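Local coordinates for protein Pvc1 (Photorhabdus asymbiotica subsp. asymbiotica, PDB 6J0B) that probably forms the inner tube of an extracellular contractile injection system, stacking with its own copies inside the sheath, at residues M[26-30]-M[75-79]. Sequence-based numbering, arbitrary orientation.
Sequences EKIPF and TELFD
Leu-77 bridges two apolar partners across this contact: its CD2 lies 4.1 Å from Ile-28 CD1 and 3.8 Å from Phe-30 CZ. The latter approach is at the edge of the ring, near its plane, with Leu-77 CD1 3.8 Å from Phe-30 CE1. Lys-68, from strand 52-69, makes a cation-pi contact with Phe-30, and its NZ is also hydrogen-bonded to Pro-29 O, so that one lysine is held by both the ring and the backbone of the loop. Beside the apolar patch, the carboxylate of Glu-76 faces that of Glu-26 without a hydrogen bond between them. The two acids arrive from opposite directions with their planes 32° apart and are modelled close together, though at this resolution their exact spacing is doubtful. Glu-76 gets there on an extended chain, its CG set between the backbone N and the carbonyl carbon (chi1 62°). Its OE2 lies near the CG2 methyl of Ile-28, where the acidic side gives way to the apolar one. The contact thus ties the loop between strands 19-23 and 32-35 to segment 75-79, at helix 78-82, a pair of carboxylates beside a small hydrophobic patch within the beta-barrel fold of gp19-like tail tube proteins.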
# COMPACT_ATOMS: atom_id res chain seq x y z
N GLU M 26 -14.36 -33.84 -21.17
CA GLU M 26 -14.47 -32.94 -22.30
C GLU M 26 -13.10 -32.41 -22.70
O GLU M 26 -12.18 -32.34 -21.88
CB GLU M 26 -15.38 -31.76 -21.96
CG GLU M 26 -16.74 -32.15 -21.41
CD GLU M 26 -17.44 -30.99 -20.74
OE1 GLU M 26 -16.80 -29.94 -20.53
OE2 GLU M 26 -18.64 -31.12 -20.41
N LYS M 27 -12.97 -32.04 -23.97
CA LYS M 27 -11.89 -31.18 -24.42
C LYS M 27 -12.51 -29.96 -25.08
O LYS M 27 -13.40 -30.10 -25.93
CB LYS M 27 -10.91 -31.90 -25.36
CG LYS M 27 -11.49 -32.60 -26.57
CD LYS M 27 -10.38 -33.04 -27.52
CE LYS M 27 -9.62 -31.85 -28.10
NZ LYS M 27 -10.41 -31.10 -29.11
N ILE M 28 -12.09 -28.78 -24.66
CA ILE M 28 -12.69 -27.55 -25.15
C ILE M 28 -11.61 -26.57 -25.57
O ILE M 28 -10.57 -26.47 -24.90
CB ILE M 28 -13.63 -26.93 -24.10
CG1 ILE M 28 -13.12 -27.22 -22.69
CG2 ILE M 28 -15.02 -27.48 -24.27
CD1 ILE M 28 -14.01 -26.67 -21.60
N PRO M 29 -11.80 -25.84 -26.67
CA PRO M 29 -10.76 -24.92 -27.15
C PRO M 29 -10.71 -23.66 -26.31
O PRO M 29 -11.73 -23.01 -26.08
CB PRO M 29 -11.18 -24.62 -28.59
CG PRO M 29 -12.64 -24.86 -28.60
CD PRO M 29 -12.90 -25.96 -27.63
N PHE M 30 -9.51 -23.31 -25.85
CA PHE M 30 -9.31 -22.14 -25.01
C PHE M 30 -8.41 -21.13 -25.70
O PHE M 30 -7.56 -21.49 -26.52
CB PHE M 30 -8.72 -22.53 -23.66
CG PHE M 30 -9.74 -22.92 -22.65
CD1 PHE M 30 -10.41 -21.96 -21.93
CD2 PHE M 30 -10.03 -24.25 -22.42
CE1 PHE M 30 -11.37 -22.32 -21.01
CE2 PHE M 30 -10.98 -24.61 -21.49
CZ PHE M 30 -11.65 -23.64 -20.79
N THR M 75 -22.60 -22.90 -23.19
CA THR M 75 -22.14 -22.42 -21.88
C THR M 75 -21.87 -23.65 -21.03
O THR M 75 -22.74 -24.06 -20.26
CB THR M 75 -23.16 -21.51 -21.17
OG1 THR M 75 -24.21 -22.31 -20.62
CG2 THR M 75 -23.78 -20.51 -22.08
N GLU M 76 -20.68 -24.24 -21.14
CA GLU M 76 -20.34 -25.30 -20.20
C GLU M 76 -19.18 -24.93 -19.29
O GLU M 76 -18.78 -25.74 -18.46
CB GLU M 76 -20.06 -26.63 -20.93
CG GLU M 76 -18.92 -26.69 -21.91
CD GLU M 76 -18.85 -28.06 -22.58
OE1 GLU M 76 -19.56 -28.98 -22.11
OE2 GLU M 76 -18.11 -28.23 -23.56
N LEU M 77 -18.64 -23.72 -19.42
CA LEU M 77 -17.86 -23.14 -18.33
C LEU M 77 -18.77 -22.58 -17.25
O LEU M 77 -18.42 -22.61 -16.07
CB LEU M 77 -16.94 -22.04 -18.84
CG LEU M 77 -15.69 -22.39 -19.64
CD1 LEU M 77 -14.79 -21.17 -19.72
CD2 LEU M 77 -14.97 -23.57 -19.02
N PHE M 78 -19.93 -22.05 -17.64
CA PHE M 78 -20.85 -21.48 -16.67
C PHE M 78 -21.59 -22.56 -15.89
O PHE M 78 -21.82 -22.40 -14.69
CB PHE M 78 -21.86 -20.56 -17.36
CG PHE M 78 -22.98 -20.11 -16.47
CD1 PHE M 78 -24.25 -20.66 -16.58
CD2 PHE M 78 -22.75 -19.14 -15.51
CE1 PHE M 78 -25.26 -20.25 -15.75
CE2 PHE M 78 -23.77 -18.73 -14.68
CZ PHE M 78 -25.02 -19.28 -14.80
N ASP M 79 -21.98 -23.65 -16.56
CA ASP M 79 -22.73 -24.71 -15.89
C ASP M 79 -21.88 -25.45 -14.87
O ASP M 79 -22.42 -26.05 -13.93
CB ASP M 79 -23.27 -25.70 -16.92
CG ASP M 79 -24.52 -25.19 -17.61
OD1 ASP M 79 -25.20 -24.30 -17.05
OD2 ASP M 79 -24.84 -25.70 -18.70